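Local coordinates for protein cytochrome CH (Methylobacterium extorquens, PDB 1QN2) that probably shuttles electrons through a single covalently bound heme c, as a soluble cytochrome c serving the respiratory chain during growth on methanol, at residues K63-D68 with P74-V79; K9-C14 with H18-N23. All coordinates share one frame; numbering follows the deposited sequence.

Contact 1 (K63-D68 with P74-V79); sequences KQWLAD and PGTKMV. With HEC (heme c), chain D.
Trp65 lays the rim of its indole against the loop that carries the iron ligand Met78 and its neighbour Thr76. The far corner of the six-membered ring, Trp65 CH2, comes to 3.3 Å from Thr76 OG1, which lies at the ring edge, close to its plane. One carbon further round, Trp65 CZ2 sits 3.4 Å from Met78 SD; the sulfur approaches obliquely, 59° off the ring normal, making a Met-aromatic contact. That sulfur also binds the heme iron (Met78 SD to heme FE 2.4 Å), so the indole packs directly against an axial ligand. Trp65 reaches this spot because its CG stands anti to the backbone N (chi1 170°), carrying the ring away from the helix axis to the porphyrin. There Trp65 NE1 stops 3.3 Å from heme C3A, a buried N-H with no hydrogen-bond partner in the model.

Thr76 OG1 is doubly used. It donates to heme propionate oxygen O1D at 2.5 Å and accepts from Met78 N at 3.0 Å in a nearly straight bond (167°), the ST turn that fixes the backbone just ahead of the ligand. Lys77 N adds a second donor to heme O1D, 2.9 Å away, so the same carboxylate oxygen is gripped twice from this loop. The arrangement is the methionine side of a class I cytochrome c pocket.

In the fold, helix 59-67 supplies Trp65, whose ring also meets that of Trp57, while Leu66 turns to Ile92 on helix 86-98. The short helix 69-72 bridges the two segments, its Pro69 touching Met78 and its Lys72 touching Trp65.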
ATOM      1  N   LYS A  63      -0.315  -3.599   7.374  1.00 15.79           N
ATOM      2  CA  LYS A  63       0.483  -4.810   7.615  1.00 17.53           C
ATOM      3  C   LYS A  63      -0.192  -6.012   6.945  1.00 21.48           C
ATOM      4  O   LYS A  63       0.441  -6.770   6.222  1.00 21.32           O
ATOM      5  CB  LYS A  63       0.569  -5.068   9.127  1.00 28.90           C
ATOM      6  CG  LYS A  63       1.970  -5.137   9.691  1.00 40.66           C
ATOM      7  CD  LYS A  63       1.965  -4.639  11.135  1.00 77.77           C
ATOM      8  CE  LYS A  63       3.275  -4.936  11.845  1.00 55.27           C
ATOM      9  NZ  LYS A  63       3.149  -4.748  13.318  1.00142.36           N
ATOM     10  N   GLN A  64      -1.490  -6.165   7.206  1.00 20.84           N
ATOM     11  CA  GLN A  64      -2.193  -7.302   6.598  1.00 23.21           C
ATOM     12  C   GLN A  64      -2.241  -7.188   5.089  1.00 19.27           C
ATOM     13  O   GLN A  64      -1.989  -8.159   4.378  1.00 19.03           O
ATOM     14  CB  GLN A  64      -3.588  -7.436   7.203  1.00 22.50           C
ATOM     15  CG  GLN A  64      -3.474  -7.611   8.730  1.00 26.37           C
ATOM     16  CD  GLN A  64      -4.823  -7.722   9.405  1.00 54.48           C
ATOM     17  OE1 GLN A  64      -5.869  -7.587   8.772  1.00 45.95           O
ATOM     18  NE2 GLN A  64      -4.806  -7.968  10.710  1.00 42.40           N
ATOM     19  N   TRP A  65      -2.550  -5.998   4.593  1.00 25.58           N
ATOM     20  CA  TRP A  65      -2.637  -5.704   3.172  1.00 15.87           C
ATOM     21  C   TRP A  65      -1.364  -6.034   2.424  1.00 23.84           C
ATOM     22  O   TRP A  65      -1.386  -6.642   1.348  1.00 23.21           O
ATOM     23  CB  TRP A  65      -3.013  -4.237   2.966  1.00 15.40           C
ATOM     24  CG  TRP A  65      -2.928  -3.687   1.588  1.00 21.95           C
ATOM     25  CD1 TRP A  65      -2.048  -2.744   1.116  1.00 20.21           C
ATOM     26  CD2 TRP A  65      -3.817  -3.982   0.507  1.00 20.92           C
ATOM     27  NE1 TRP A  65      -2.334  -2.457  -0.202  1.00 21.16           N
ATOM     28  CE2 TRP A  65      -3.409  -3.210  -0.598  1.00 24.16           C
ATOM     29  CE3 TRP A  65      -4.926  -4.831   0.374  1.00 22.74           C
ATOM     30  CZ2 TRP A  65      -4.066  -3.270  -1.825  1.00 18.87           C
ATOM     31  CZ3 TRP A  65      -5.574  -4.885  -0.845  1.00 15.63           C
ATOM     32  CH2 TRP A  65      -5.144  -4.110  -1.927  1.00 23.37           C
ATOM     33  N   LEU A  66      -0.203  -5.639   2.954  1.00 21.24           N
ATOM     34  CA  LEU A  66       1.037  -5.946   2.247  1.00 19.82           C
ATOM     35  C   LEU A  66       1.408  -7.409   2.346  1.00 20.45           C
ATOM     36  O   LEU A  66       2.050  -7.952   1.436  1.00 20.53           O
ATOM     37  CB  LEU A  66       2.174  -5.048   2.738  1.00 26.69           C
ATOM     38  CG  LEU A  66       1.986  -3.541   2.530  1.00 34.82           C
ATOM     39  CD1 LEU A  66       3.282  -2.760   2.805  1.00 27.71           C
ATOM     40  CD2 LEU A  66       1.537  -3.231   1.101  1.00 27.71           C
ATOM     41  N   ALA A  67       1.035  -8.105   3.423  1.00 20.37           N
ATOM     42  CA  ALA A  67       1.398  -9.523   3.524  1.00 23.77           C
ATOM     43  C   ALA A  67       0.651 -10.363   2.493  1.00 28.82           C
ATOM     44  O   ALA A  67       1.175 -11.351   1.969  1.00 27.48           O
ATOM     45  CB  ALA A  67       1.101 -10.033   4.930  1.00 29.92           C
ATOM     46  N   ASP A  68      -0.581  -9.977   2.193  1.00 22.58           N
ATOM     47  CA  ASP A  68      -1.400 -10.721   1.208  1.00 22.27           C
ATOM     48  C   ASP A  68      -2.615  -9.847   0.843  1.00 16.98           C
ATOM     49  O   ASP A  68      -3.632  -9.904   1.525  1.00 25.50           O
ATOM     50  CB  ASP A  68      -1.927 -11.994   1.914  1.00 20.06           C
ATOM     51  CG  ASP A  68      -2.431 -13.027   0.934  1.00 42.08           C
ATOM     52  OD1 ASP A  68      -2.818 -12.646  -0.188  1.00 30.40           O
ATOM     53  OD2 ASP A  68      -2.443 -14.228   1.282  1.00 41.69           O
ATOM     54  N   PRO A  74     -10.515  -9.318  -0.859  1.00 17.92           N
ATOM     55  CA  PRO A  74     -10.826 -10.161  -2.023  1.00 14.45           C
ATOM     56  C   PRO A  74     -11.416  -9.315  -3.146  1.00 13.19           C
ATOM     57  O   PRO A  74     -12.331  -8.522  -2.936  1.00 21.32           O
ATOM     58  CB  PRO A  74     -11.872 -11.136  -1.475  1.00 17.92           C
ATOM     59  CG  PRO A  74     -11.525 -11.224  -0.012  1.00 20.13           C
ATOM     60  CD  PRO A  74     -11.161  -9.777   0.374  1.00 14.13           C
ATOM     61  N   GLY A  75     -10.855  -9.496  -4.336  1.00 15.40           N
ATOM     62  CA  GLY A  75     -11.306  -8.756  -5.487  1.00 17.77           C
ATOM     63  C   GLY A  75     -10.513  -7.505  -5.800  1.00 27.00           C
ATOM     64  O   GLY A  75     -10.841  -6.805  -6.762  1.00 19.50           O
ATOM     65  N   THR A  76      -9.464  -7.191  -5.038  1.00 20.45           N
ATOM     66  CA  THR A  76      -8.694  -5.983  -5.371  1.00 19.11           C
ATOM     67  C   THR A  76      -7.997  -6.139  -6.713  1.00 21.32           C
ATOM     68  O   THR A  76      -7.680  -7.253  -7.149  1.00 18.55           O
ATOM     69  CB  THR A  76      -7.602  -5.734  -4.290  1.00 22.19           C
ATOM     70  OG1 THR A  76      -6.756  -4.655  -4.737  1.00 23.45           O
ATOM     71  CG2 THR A  76      -6.753  -6.985  -4.132  1.00 19.58           C
ATOM     72  N   LYS A  77      -7.730  -5.027  -7.406  1.00 16.27           N
ATOM     73  CA  LYS A  77      -7.035  -5.178  -8.683  1.00 15.95           C
ATOM     74  C   LYS A  77      -5.531  -5.080  -8.500  1.00 28.19           C
ATOM     75  O   LYS A  77      -4.746  -5.051  -9.451  1.00 22.66           O
ATOM     76  CB  LYS A  77      -7.554  -4.271  -9.752  1.00 26.69           C
ATOM     77  CG  LYS A  77      -7.499  -2.779  -9.501  1.00 21.79           C
ATOM     78  CD  LYS A  77      -8.039  -2.047 -10.731  1.00 24.16           C
ATOM     79  CE  LYS A  77      -8.346  -0.586 -10.418  1.00 27.40           C
ATOM     80  NZ  LYS A  77      -8.731   0.143 -11.666  1.00 51.80           N
ATOM     81  N   MET A  78      -5.088  -5.020  -7.241  1.00 25.11           N
ATOM     82  CA  MET A  78      -3.629  -4.971  -7.023  1.00 21.32           C
ATOM     83  C   MET A  78      -3.071  -6.403  -7.130  1.00 24.56           C
ATOM     84  O   MET A  78      -3.193  -7.171  -6.178  1.00 21.32           O
ATOM     85  CB  MET A  78      -3.329  -4.447  -5.608  1.00 19.27           C
ATOM     86  CG  MET A  78      -1.807  -4.530  -5.329  1.00 23.06           C
ATOM     87  SD  MET A  78      -1.360  -3.400  -3.955  1.00 18.40           S
ATOM     88  CE  MET A  78      -0.155  -4.490  -3.188  1.00 15.32           C
ATOM     89  N   VAL A  79      -2.495  -6.704  -8.284  1.00 25.74           N
ATOM     90  CA  VAL A  79      -1.919  -8.025  -8.535  1.00 25.11           C
ATOM     91  C   VAL A  79      -0.482  -8.065  -7.986  1.00 30.48           C
ATOM     92  O   VAL A  79       0.446  -7.618  -8.647  1.00 25.11           O
ATOM     93  CB  VAL A  79      -1.871  -8.326 -10.046  1.00 32.29           C
ATOM     94  CG1 VAL A  79      -1.331  -9.729 -10.287  1.00 28.03           C
ATOM     95  CG2 VAL A  79      -3.267  -8.158 -10.645  1.00 39.08           C
TER
HETATM   96 FE   HEC D 101      -0.160  -1.486  -4.794  1.00 21.56          FE
HETATM   97  CHA HEC D 101      -3.293  -0.193  -4.267  1.00 16.82           C
HETATM   98  CHB HEC D 101       0.825  -0.358  -1.693  1.00 17.05           C
HETATM   99  CHC HEC D 101       2.733  -3.364  -5.026  1.00 13.03           C
HETATM  100  CHD HEC D 101      -0.883  -2.113  -8.023  1.00 15.16           C
HETATM  101  NA  HEC D 101      -1.068  -0.425  -3.251  1.00 17.53           N
HETATM  102  C1A HEC D 101      -2.386  -0.019  -3.230  1.00 16.82           C
HETATM  103  C2A HEC D 101      -2.593   0.562  -2.012  1.00 16.34           C
HETATM  104  C3A HEC D 101      -1.444   0.521  -1.287  1.00 17.77           C
HETATM  105  C4A HEC D 101      -0.487  -0.100  -2.060  1.00 19.90           C
HETATM  106  CMA HEC D 101      -1.392   1.106   0.120  1.00 17.45           C
HETATM  107  CAA HEC D 101      -3.884   1.174  -1.524  1.00 15.71           C
HETATM  108  CBA HEC D 101      -3.879   2.667  -1.856  1.00 22.90           C
HETATM  109  CGA HEC D 101      -5.206   3.377  -1.617  1.00 31.11           C
HETATM  110  O1A HEC D 101      -6.098   2.894  -0.876  1.00 22.58           O
HETATM  111  O2A HEC D 101      -5.235   4.622  -1.822  1.00 25.35           O
HETATM  112  NB  HEC D 101       1.519  -1.773  -3.601  1.00 17.45           N
HETATM  113  C1B HEC D 101       1.704  -1.168  -2.385  1.00 19.11           C
HETATM  114  C2B HEC D 101       3.009  -1.411  -2.024  1.00 15.00           C
HETATM  115  C3B HEC D 101       3.535  -2.339  -2.893  1.00 14.69           C
HETATM  116  C4B HEC D 101       2.619  -2.510  -3.926  1.00 14.45           C
HETATM  117  CMB HEC D 101       3.778  -0.986  -0.783  1.00 21.24           C
HETATM  118  CAB HEC D 101       4.768  -2.971  -2.716  1.00 26.06           C
HETATM  119  CBB HEC D 101       4.967  -3.899  -1.690  1.00 20.37           C
HETATM  120  NC  HEC D 101       0.757  -2.598  -6.275  1.00 18.79           N
HETATM  121  C1C HEC D 101       1.969  -3.225  -6.181  1.00 19.66           C
HETATM  122  C2C HEC D 101       2.264  -3.671  -7.450  1.00 19.74           C
HETATM  123  C3C HEC D 101       1.265  -3.299  -8.313  1.00 14.76           C
HETATM  124  C4C HEC D 101       0.308  -2.651  -7.561  1.00 16.74           C
HETATM  125  CMC HEC D 101       3.451  -4.407  -8.048  1.00 23.21           C
HETATM  126  CAC HEC D 101       1.228  -3.557  -9.686  1.00 24.32           C
HETATM  127  CBC HEC D 101       1.413  -4.828 -10.238  1.00 23.45           C
HETATM  128  ND  HEC D 101      -1.833  -1.178  -5.962  1.00 14.92           N
HETATM  129  C1D HEC D 101      -1.897  -1.578  -7.256  1.00 14.21           C
HETATM  130  C2D HEC D 101      -3.191  -1.335  -7.671  1.00 19.34           C
HETATM  131  C3D HEC D 101      -3.857  -0.778  -6.629  1.00 13.98           C
HETATM  132  C4D HEC D 101      -3.033  -0.691  -5.536  1.00 18.95           C
HETATM  133  CMD HEC D 101      -3.895  -1.561  -8.996  1.00 15.55           C
HETATM  134  CAD HEC D 101      -5.325  -0.393  -6.616  1.00 20.84           C
HETATM  135  CBD HEC D 101      -5.968  -1.640  -5.979  1.00 18.16           C
HETATM  136  CGD HEC D 101      -7.486  -1.669  -6.128  1.00 28.74           C
HETATM  137  O1D HEC D 101      -8.069  -2.724  -5.754  1.00 23.29           O
HETATM  138  O2D HEC D 101      -8.145  -0.678  -6.511  1.00 18.95           O

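Contact 2 (K9-C14 with H18-N23); sequences KAFAPC and HNFEKN. With HEC (heme c), chain D.
Phe11 and Phe20 reach toward each other from opposite directions and approach obliquely, Phe11 CZ 3.9 Å from Phe20 CZ. Their planes are inclined by only 28°, but the rings are slid so far apart, centroids 5.5 Å from each other, that they barely overlap. With CG anti to the backbone N (chi1 -171°), Phe11 swings its ring over its own segment, so that Cys14 CB lies 3.4 Å above the plane and over its centre. Phe11 CZ also lies 4.2 Å from His18 CB. Replacing Phe11 by alanine is likely to leave Phe20 without this ring and Cys14 CB without the face that covers it. Cys14 and His18, which end one segment and begin the other, are the first and last residues of the CXXCH heme-attachment signature of c-type cytochromes. Cys14 SG is bonded to heme CAB (1.8 Å), and His18 NE2 binds heme FE at 2.1 Å. His18 N donates to Cys14 O, 2.9 Å away, closing the turn. Pro27 O accepts from His18 ND1, which fixes the rotation of the imidazole. Just before Phe20, Asn19 OD1 accepts from Lys22 N on an in-plane lone pair, 2.6 Å away, an Asx motif that curls the chain.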
ATOM      1  N   LYS A   9      14.605   0.476   0.368  1.00 19.82           N
ATOM      2  CA  LYS A   9      15.207  -0.593  -0.421  1.00 25.98           C
ATOM      3  C   LYS A   9      14.186  -1.691  -0.728  1.00 27.71           C
ATOM      4  O   LYS A   9      14.176  -2.239  -1.835  1.00 27.63           O
ATOM      5  CB  LYS A   9      16.389  -1.201   0.356  1.00 21.63           C
ATOM      6  CG  LYS A   9      17.213  -2.167  -0.473  1.00 30.24           C
ATOM      7  CD  LYS A   9      18.672  -2.149  -0.038  1.00 64.27           C
ATOM      8  CE  LYS A   9      19.507  -3.101  -0.880  1.00141.10           C
ATOM      9  NZ  LYS A   9      19.732  -4.401  -0.190  1.00153.81           N
ATOM     10  N   ALA A  10      13.329  -2.018   0.232  1.00 26.77           N
ATOM     11  CA  ALA A  10      12.312  -3.059   0.063  1.00 26.45           C
ATOM     12  C   ALA A  10      11.156  -2.616  -0.814  1.00 34.58           C
ATOM     13  O   ALA A  10      10.319  -3.422  -1.253  1.00 29.92           O
ATOM     14  CB  ALA A  10      11.786  -3.460   1.447  1.00 25.66           C
ATOM     15  N   PHE A  11      11.068  -1.326  -1.105  1.00 23.77           N
ATOM     16  CA  PHE A  11      10.004  -0.774  -1.919  1.00 24.16           C
ATOM     17  C   PHE A  11      10.177  -1.045  -3.396  1.00 25.98           C
ATOM     18  O   PHE A  11       9.279  -0.800  -4.215  1.00 27.79           O
ATOM     19  CB  PHE A  11       9.833   0.713  -1.628  1.00 22.74           C
ATOM     20  CG  PHE A  11       8.635   1.359  -2.250  1.00 24.79           C
ATOM     21  CD1 PHE A  11       7.398   1.304  -1.642  1.00 20.29           C
ATOM     22  CD2 PHE A  11       8.766   2.046  -3.445  1.00 18.71           C
ATOM     23  CE1 PHE A  11       6.283   1.892  -2.199  1.00 24.71           C
ATOM     24  CE2 PHE A  11       7.659   2.652  -3.992  1.00 23.53           C
ATOM     25  CZ  PHE A  11       6.417   2.570  -3.400  1.00 23.13           C
ATOM     26  N   ALA A  12      11.328  -1.572  -3.798  1.00 27.24           N
ATOM     27  CA  ALA A  12      11.634  -1.869  -5.171  1.00 28.74           C
ATOM     28  C   ALA A  12      10.520  -2.504  -5.958  1.00 40.11           C
ATOM     29  O   ALA A  12      10.136  -2.009  -7.029  1.00 33.16           O
ATOM     30  CB  ALA A  12      12.937  -2.638  -5.312  1.00 29.14           C
ATOM     31  N   PRO A  13       9.944  -3.623  -5.498  1.00 25.03           N
ATOM     32  CA  PRO A  13       8.867  -4.259  -6.258  1.00 35.93           C
ATOM     33  C   PRO A  13       7.678  -3.343  -6.487  1.00 32.14           C
ATOM     34  O   PRO A  13       7.043  -3.414  -7.545  1.00 23.53           O
ATOM     35  CB  PRO A  13       8.468  -5.447  -5.386  1.00 29.53           C
ATOM     36  CG  PRO A  13       9.115  -5.225  -4.056  1.00 31.90           C
ATOM     37  CD  PRO A  13      10.376  -4.450  -4.361  1.00 29.92           C
ATOM     38  N   CYS A  14       7.361  -2.482  -5.528  1.00 21.48           N
ATOM     39  CA  CYS A  14       6.240  -1.568  -5.620  1.00 24.24           C
ATOM     40  C   CYS A  14       6.392  -0.509  -6.687  1.00 27.32           C
ATOM     41  O   CYS A  14       5.392   0.012  -7.211  1.00 22.58           O
ATOM     42  CB  CYS A  14       6.009  -0.889  -4.247  1.00 22.27           C
ATOM     43  SG  CYS A  14       6.321  -2.002  -2.849  1.00 23.92           S
ATOM     44  N   HIS A  18       3.731   1.918  -8.539  1.00 26.13           N
ATOM     45  CA  HIS A  18       3.454   3.067  -7.672  1.00 21.71           C
ATOM     46  C   HIS A  18       4.650   4.034  -7.624  1.00 30.24           C
ATOM     47  O   HIS A  18       5.789   3.634  -7.770  1.00 26.69           O
ATOM     48  CB  HIS A  18       3.260   2.536  -6.222  1.00 19.03           C
ATOM     49  CG  HIS A  18       1.990   1.788  -5.995  1.00 18.08           C
ATOM     50  ND1 HIS A  18       0.751   2.385  -6.043  1.00 23.06           N
ATOM     51  CD2 HIS A  18       1.770   0.484  -5.689  1.00 16.66           C
ATOM     52  CE1 HIS A  18      -0.181   1.486  -5.782  1.00 19.34           C
ATOM     53  NE2 HIS A  18       0.411   0.326  -5.577  1.00 19.74           N
ATOM     54  N   ASN A  19       4.304   5.286  -7.386  1.00 29.77           N
ATOM     55  CA  ASN A  19       5.150   6.438  -7.235  1.00 51.24           C
ATOM     56  C   ASN A  19       4.535   7.447  -6.284  1.00 36.56           C
ATOM     57  O   ASN A  19       3.387   7.234  -5.861  1.00 25.66           O
ATOM     58  CB  ASN A  19       5.647   7.045  -8.506  1.00 29.37           C
ATOM     59  CG  ASN A  19       4.724   8.035  -9.161  1.00 26.13           C
ATOM     60  OD1 ASN A  19       4.394   9.086  -8.611  1.00 31.98           O
ATOM     61  ND2 ASN A  19       4.293   7.699 -10.378  1.00 46.74           N
ATOM     62  N   PHE A  20       5.218   8.529  -5.907  1.00 27.40           N
ATOM     63  CA  PHE A  20       4.561   9.435  -4.974  1.00 21.87           C
ATOM     64  C   PHE A  20       4.143  10.740  -5.597  1.00 27.95           C
ATOM     65  O   PHE A  20       3.807  11.687  -4.880  1.00 29.06           O
ATOM     66  CB  PHE A  20       5.430   9.658  -3.738  1.00 36.08           C
ATOM     67  CG  PHE A  20       5.771   8.377  -3.024  1.00 30.56           C
ATOM     68  CD1 PHE A  20       6.892   7.657  -3.391  1.00 26.53           C
ATOM     69  CD2 PHE A  20       4.969   7.926  -1.989  1.00 23.84           C
ATOM     70  CE1 PHE A  20       7.241   6.507  -2.712  1.00 31.27           C
ATOM     71  CE2 PHE A  20       5.291   6.751  -1.326  1.00 27.71           C
ATOM     72  CZ  PHE A  20       6.428   6.048  -1.692  1.00 30.24           C
ATOM     73  N   GLU A  21       4.147  10.810  -6.922  1.00 32.69           N
ATOM     74  CA  GLU A  21       3.777  12.036  -7.606  1.00 34.50           C
ATOM     75  C   GLU A  21       2.649  11.854  -8.592  1.00 36.00           C
ATOM     76  O   GLU A  21       1.897  12.805  -8.852  1.00 42.32           O
ATOM     77  CB  GLU A  21       5.000  12.649  -8.282  1.00 36.32           C
ATOM     78  N   LYS A  22       2.465  10.666  -9.172  1.00 29.14           N
ATOM     79  CA  LYS A  22       1.351  10.569 -10.133  1.00 35.69           C
ATOM     80  C   LYS A  22       0.784   9.151 -10.175  1.00 37.74           C
ATOM     81  O   LYS A  22       1.426   8.193  -9.757  1.00 31.98           O
ATOM     82  CB  LYS A  22       1.904  10.917 -11.536  1.00 29.14           C
ATOM     83  CG  LYS A  22       3.039   9.981 -11.933  1.00 38.53           C
ATOM     84  CD  LYS A  22       4.052  10.677 -12.826  1.00197.39           C
ATOM     85  CE  LYS A  22       3.676  10.552 -14.292  1.00197.39           C
ATOM     86  NZ  LYS A  22       4.831  10.823 -15.193  1.00184.76           N
ATOM     87  N   ASN A  23      -0.426   9.054 -10.714  1.00 30.32           N
ATOM     88  CA  ASN A  23      -1.113   7.770 -10.874  1.00 29.61           C
ATOM     89  C   ASN A  23      -0.579   7.062 -12.130  1.00 28.11           C
ATOM     90  O   ASN A  23      -0.312   7.712 -13.137  1.00 40.35           O
ATOM     91  CB  ASN A  23      -2.620   8.018 -11.071  1.00 31.27           C
ATOM     92  CG  ASN A  23      -3.337   8.431  -9.812  1.00 31.11           C
ATOM     93  OD1 ASN A  23      -2.950   8.064  -8.700  1.00 29.92           O
ATOM     94  ND2 ASN A  23      -4.402   9.210  -9.967  1.00 27.79           N
TER
HETATM   95 FE   HEC D 101      -0.160  -1.486  -4.794  1.00 21.56          FE
HETATM   96  CHA HEC D 101      -3.293  -0.193  -4.267  1.00 16.82           C
HETATM   97  CHB HEC D 101       0.825  -0.358  -1.693  1.00 17.05           C
HETATM   98  CHC HEC D 101       2.733  -3.364  -5.026  1.00 13.03           C
HETATM   99  CHD HEC D 101      -0.883  -2.113  -8.023  1.00 15.16           C
HETATM  100  NA  HEC D 101      -1.068  -0.425  -3.251  1.00 17.53           N
HETATM  101  C1A HEC D 101      -2.386  -0.019  -3.230  1.00 16.82           C
HETATM  102  C2A HEC D 101      -2.593   0.562  -2.012  1.00 16.34           C
HETATM  103  C3A HEC D 101      -1.444   0.521  -1.287  1.00 17.77           C
HETATM  104  C4A HEC D 101      -0.487  -0.100  -2.060  1.00 19.90           C
HETATM  105  CMA HEC D 101      -1.392   1.106   0.120  1.00 17.45           C
HETATM  106  CAA HEC D 101      -3.884   1.174  -1.524  1.00 15.71           C
HETATM  107  CBA HEC D 101      -3.879   2.667  -1.856  1.00 22.90           C
HETATM  108  CGA HEC D 101      -5.206   3.377  -1.617  1.00 31.11           C
HETATM  109  O1A HEC D 101      -6.098   2.894  -0.876  1.00 22.58           O
HETATM  110  O2A HEC D 101      -5.235   4.622  -1.822  1.00 25.35           O
HETATM  111  NB  HEC D 101       1.519  -1.773  -3.601  1.00 17.45           N
HETATM  112  C1B HEC D 101       1.704  -1.168  -2.385  1.00 19.11           C
HETATM  113  C2B HEC D 101       3.009  -1.411  -2.024  1.00 15.00           C
HETATM  114  C3B HEC D 101       3.535  -2.339  -2.893  1.00 14.69           C
HETATM  115  C4B HEC D 101       2.619  -2.510  -3.926  1.00 14.45           C
HETATM  116  CMB HEC D 101       3.778  -0.986  -0.783  1.00 21.24           C
HETATM  117  CAB HEC D 101       4.768  -2.971  -2.716  1.00 26.06           C
HETATM  118  CBB HEC D 101       4.967  -3.899  -1.690  1.00 20.37           C
HETATM  119  NC  HEC D 101       0.757  -2.598  -6.275  1.00 18.79           N
HETATM  120  C1C HEC D 101       1.969  -3.225  -6.181  1.00 19.66           C
HETATM  121  C2C HEC D 101       2.264  -3.671  -7.450  1.00 19.74           C
HETATM  122  C3C HEC D 101       1.265  -3.299  -8.313  1.00 14.76           C
HETATM  123  C4C HEC D 101       0.308  -2.651  -7.561  1.00 16.74           C
HETATM  124  CMC HEC D 101       3.451  -4.407  -8.048  1.00 23.21           C
HETATM  125  CAC HEC D 101       1.228  -3.557  -9.686  1.00 24.32           C
HETATM  126  CBC HEC D 101       1.413  -4.828 -10.238  1.00 23.45           C
HETATM  127  ND  HEC D 101      -1.833  -1.178  -5.962  1.00 14.92           N
HETATM  128  C1D HEC D 101      -1.897  -1.578  -7.256  1.00 14.21           C
HETATM  129  C2D HEC D 101      -3.191  -1.335  -7.671  1.00 19.34           C
HETATM  130  C3D HEC D 101      -3.857  -0.778  -6.629  1.00 13.98           C
HETATM  131  C4D HEC D 101      -3.033  -0.691  -5.536  1.00 18.95           C
HETATM  132  CMD HEC D 101      -3.895  -1.561  -8.996  1.00 15.55           C
HETATM  133  CAD HEC D 101      -5.325  -0.393  -6.616  1.00 20.84           C
HETATM  134  CBD HEC D 101      -5.968  -1.640  -5.979  1.00 18.16           C
HETATM  135  CGD HEC D 101      -7.486  -1.669  -6.128  1.00 28.74           C
HETATM  136  O1D HEC D 101      -8.069  -2.724  -5.754  1.00 23.29           O
HETATM  137  O2D HEC D 101      -8.145  -0.678  -6.511  1.00 18.95           O

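How the contacts relate
Contact 2 (9-14 with 18-23) is complete before contact 1 (63-68 with 74-79) begins, so the two follow in series along one cytochrome c domain. Their centres lie about 16 Å apart and their nearest atoms about 4 Å, without touching; heme c fills the place between them. Contact 2 brings the histidine and one thioether to the heme, contact 1 the methionine and the grip on a propionate, and the two axial ligands approach the iron from opposite faces. Helix 86-98 also ties them together, since Ile92 touches both Ala10 and Leu66. The N-terminal part of the chain and the part before helix 86-98 thus enclose the redox centre jointly, consistent with a compact electron carrier.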